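Local coordinates for protein esterase (Alcaligenes sp., PDB 1QLW) that probably hydrolyses carboxylic esters as a dimeric enzyme of the alpha/beta hydrolase fold, at residues L13-Q18 with Y91-G96. Numbering follows the deposited sequence.
Sequences LTLSGQ and YFLRKG. With SO4 (sulfate ion), chain C.
L13 packs its methyl branches against the last turn of helix 88-94. CD2 of L13 lies 3.9 Å from CB of L93, and the two side chains cross at about a right angle. CD1 of L13 turns to the aliphatic stem of R94 and meets CG of R94 at 4.0 Å. CG of L13 lies anti to the backbone N (chi1 174°), which carries the fork to the helix; chi2 of 59° then parts the methyls, one to each residue. L15 adds a looser methyl contact, CD2 to CD2 of L93 at 4.4 Å.

The R94 chain is extended from CG to NE and passes L13 at a slant. One guanidinium face receives CB of L13, 3.9 Å above the plane and off toward the rim. Its nitrogens are held elsewhere: NE by a salt bridge to E90, NH2 by a hydrogen bond to G11 O. A leucine in its place would probably leave E90 without its cation and G11 O without this donor.

Strand 13-23 belongs to the sheet of this alpha/beta hydrolase, where it pairs antiparallel with strand 43-57. There a classic beta bulge sets S16 and G17 opposite the single residue I56, and both make backbone hydrogen bonds with it. L13 to L15 also pair antiparallel with a strand of the second subunit, extending the sheet across the dimer.

The helix ends in a Schellman motif. G96 has positive phi, and its N bonds to L93 O at 3.0 Å.

S16 OG donates to sulfate O4 at 2.8 Å. The backbone N of R59 also hydrogen-bonds this ion, which probably came in with the crystallisation solution.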
ATOM      1  N   LEU A  13     -10.282  16.471  11.223  1.00 19.28           N
ATOM      2  CA  LEU A  13     -11.203  15.345  11.099  1.00 18.85           C
ATOM      3  C   LEU A  13     -11.057  14.475  12.342  1.00 18.19           C
ATOM      4  O   LEU A  13      -9.953  14.163  12.765  1.00 20.25           O
ATOM      5  CB  LEU A  13     -10.917  14.522   9.853  1.00 20.48           C
ATOM      6  CG  LEU A  13     -11.729  13.230   9.693  1.00 24.00           C
ATOM      7  CD1 LEU A  13     -13.229  13.472   9.651  1.00 25.30           C
ATOM      8  CD2 LEU A  13     -11.282  12.491   8.441  1.00 25.90           C
ATOM      9  N   THR A  14     -12.182  14.087  12.917  1.00 20.58           N
ATOM     10  CA  THR A  14     -12.197  13.216  14.073  1.00 20.58           C
ATOM     11  C   THR A  14     -12.670  11.841  13.647  1.00 19.66           C
ATOM     12  O   THR A  14     -13.701  11.694  12.986  1.00 21.92           O
ATOM     13  CB  THR A  14     -13.051  13.764  15.221  1.00 23.35           C
ATOM     14  OG1 THR A  14     -12.487  15.005  15.649  1.00 27.42           O
ATOM     15  CG2 THR A  14     -13.067  12.819  16.411  1.00 23.56           C
ATOM     16  N   LEU A  15     -11.890  10.843  14.032  1.00 18.67           N
ATOM     17  CA  LEU A  15     -12.280   9.485  13.744  1.00 19.69           C
ATOM     18  C   LEU A  15     -12.548   8.697  15.013  1.00 18.32           C
ATOM     19  O   LEU A  15     -11.836   8.775  16.018  1.00 21.82           O
ATOM     20  CB  LEU A  15     -11.188   8.777  12.952  1.00 22.05           C
ATOM     21  CG  LEU A  15     -10.848   9.345  11.574  1.00 22.62           C
ATOM     22  CD1 LEU A  15      -9.775   8.500  10.911  1.00 23.82           C
ATOM     23  CD2 LEU A  15     -12.068   9.403  10.673  1.00 23.02           C
ATOM     24  N   SER A  16     -13.617   7.919  14.930  1.00 16.12           N
ATOM     25  CA  SER A  16     -13.965   7.010  16.014  1.00 16.39           C
ATOM     26  C   SER A  16     -12.941   5.878  15.999  1.00 18.44           C
ATOM     27  O   SER A  16     -12.585   5.392  17.072  1.00 21.97           O
ATOM     28  CB  SER A  16     -15.359   6.460  15.765  1.00 20.26           C
ATOM     29  OG  SER A  16     -15.655   5.427  16.674  1.00 25.99           O
ATOM     30  N   GLY A  17     -12.458   5.462  14.835  1.00 19.31           N
ATOM     31  CA  GLY A  17     -11.455   4.408  14.781  1.00 20.92           C
ATOM     32  C   GLY A  17     -10.823   4.350  13.398  1.00 17.52           C
ATOM     33  O   GLY A  17     -11.291   4.964  12.449  1.00 15.05           O
ATOM     34  N   GLN A  18      -9.750   3.573  13.338  1.00 17.28           N
ATOM     35  CA  GLN A  18      -9.025   3.359  12.103  1.00 15.08           C
ATOM     36  C   GLN A  18      -8.230   2.065  12.265  1.00 14.05           C
ATOM     37  O   GLN A  18      -7.930   1.646  13.385  1.00 14.93           O
ATOM     38  CB  GLN A  18      -8.079   4.482  11.703  1.00 20.13           C
ATOM     39  CG  GLN A  18      -6.764   4.650  12.418  1.00 22.95           C
ATOM     40  CD  GLN A  18      -5.841   5.746  11.940  1.00 25.11           C
ATOM     41  OE1 GLN A  18      -4.631   5.774  12.252  1.00 27.61           O
ATOM     42  NE2 GLN A  18      -6.395   6.668  11.164  1.00 23.85           N
ATOM     43  N   TYR A  91     -12.946  12.851   1.841  1.00 14.08           N
ATOM     44  CA  TYR A  91     -14.218  13.554   1.689  1.00 14.48           C
ATOM     45  C   TYR A  91     -15.369  12.703   2.204  1.00 13.70           C
ATOM     46  O   TYR A  91     -16.251  13.181   2.927  1.00 14.32           O
ATOM     47  CB  TYR A  91     -14.446  13.951   0.240  1.00 15.01           C
ATOM     48  CG  TYR A  91     -15.612  14.881   0.059  1.00 15.77           C
ATOM     49  CD1 TYR A  91     -15.589  16.149   0.611  1.00 17.24           C
ATOM     50  CD2 TYR A  91     -16.697  14.539  -0.718  1.00 16.56           C
ATOM     51  CE1 TYR A  91     -16.618  17.045   0.380  1.00 18.57           C
ATOM     52  CE2 TYR A  91     -17.738  15.408  -0.960  1.00 17.82           C
ATOM     53  CZ  TYR A  91     -17.686  16.677  -0.417  1.00 18.11           C
ATOM     54  OH  TYR A  91     -18.684  17.595  -0.650  1.00 21.73           O
ATOM     55  N   PHE A  92     -15.365  11.410   1.854  1.00 13.62           N
ATOM     56  CA  PHE A  92     -16.427  10.521   2.305  1.00 13.18           C
ATOM     57  C   PHE A  92     -16.439  10.436   3.828  1.00 12.80           C
ATOM     58  O   PHE A  92     -17.514  10.458   4.444  1.00 13.76           O
ATOM     59  CB  PHE A  92     -16.268   9.132   1.689  1.00 13.45           C
ATOM     60  CG  PHE A  92     -16.558   9.038   0.219  1.00 13.82           C
ATOM     61  CD1 PHE A  92     -16.930  10.101  -0.578  1.00 16.93           C
ATOM     62  CD2 PHE A  92     -16.455   7.812  -0.406  1.00 16.15           C
ATOM     63  CE1 PHE A  92     -17.180   9.955  -1.923  1.00 17.98           C
ATOM     64  CE2 PHE A  92     -16.716   7.646  -1.758  1.00 17.62           C
ATOM     65  CZ  PHE A  92     -17.083   8.729  -2.522  1.00 16.61           C
ATOM     66  N   LEU A  93     -15.259  10.356   4.445  1.00 12.87           N
ATOM     67  CA  LEU A  93     -15.171  10.341   5.910  1.00 13.66           C
ATOM     68  C   LEU A  93     -15.777  11.608   6.497  1.00 13.86           C
ATOM     69  O   LEU A  93     -16.538  11.566   7.474  1.00 14.65           O
ATOM     70  CB  LEU A  93     -13.707  10.247   6.344  1.00 14.46           C
ATOM     71  CG  LEU A  93     -13.026   8.944   6.000  1.00 17.14           C
ATOM     72  CD1 LEU A  93     -11.535   9.047   6.220  1.00 18.35           C
ATOM     73  CD2 LEU A  93     -13.603   7.820   6.843  1.00 17.61           C
ATOM     74  N   ARG A  94     -15.463  12.764   5.907  1.00 14.12           N
ATOM     75  CA  ARG A  94     -15.971  14.053   6.364  1.00 14.89           C
ATOM     76  C   ARG A  94     -17.475  14.167   6.175  1.00 15.01           C
ATOM     77  O   ARG A  94     -18.152  14.883   6.916  1.00 16.93           O
ATOM     78  CB  ARG A  94     -15.229  15.194   5.670  1.00 15.95           C
ATOM     79  CG  ARG A  94     -13.800  15.330   6.162  1.00 17.05           C
ATOM     80  CD  ARG A  94     -13.069  16.448   5.436  1.00 18.02           C
ATOM     81  NE  ARG A  94     -11.707  16.611   5.938  1.00 18.94           N
ATOM     82  CZ  ARG A  94     -11.376  17.359   6.982  1.00 18.63           C
ATOM     83  NH1 ARG A  94     -12.286  18.033   7.671  1.00 20.40           N
ATOM     84  NH2 ARG A  94     -10.107  17.388   7.354  1.00 20.90           N
ATOM     85  N   LYS A  95     -18.029  13.429   5.216  1.00 14.37           N
ATOM     86  CA  LYS A  95     -19.454  13.353   4.971  1.00 15.37           C
ATOM     87  C   LYS A  95     -20.133  12.313   5.847  1.00 15.15           C
ATOM     88  O   LYS A  95     -21.362  12.150   5.749  1.00 17.98           O
ATOM     89  CB  LYS A  95     -19.701  13.131   3.478  1.00 16.76           C
ATOM     90  CG  LYS A  95     -19.322  14.344   2.641  1.00 18.89           C
ATOM     91  CD  LYS A  95     -20.313  15.474   2.814  1.00 25.18           C
ATOM     92  CE  LYS A  95     -20.202  16.543   1.756  1.00 29.35           C
ATOM     93  NZ  LYS A  95     -21.407  17.413   1.734  1.00 32.62           N
ATOM     94  N   GLY A  96     -19.386  11.625   6.705  1.00 14.70           N
ATOM     95  CA  GLY A  96     -19.962  10.723   7.672  1.00 14.60           C
ATOM     96  C   GLY A  96     -20.001   9.262   7.308  1.00 13.20           C
ATOM     97  O   GLY A  96     -20.651   8.484   8.005  1.00 15.06           O
TER
HETATM   98  S   SO4 C 575     -19.116   6.443  17.642  1.00 18.68           S
HETATM   99  O1  SO4 C 575     -18.449   7.755  17.285  1.00 22.81           O
HETATM  100  O2  SO4 C 575     -20.502   6.647  17.051  1.00 23.36           O
HETATM  101  O3  SO4 C 575     -19.196   6.192  19.087  1.00 23.17           O
HETATM  102  O4  SO4 C 575     -18.450   5.371  16.842  1.00 21.66           O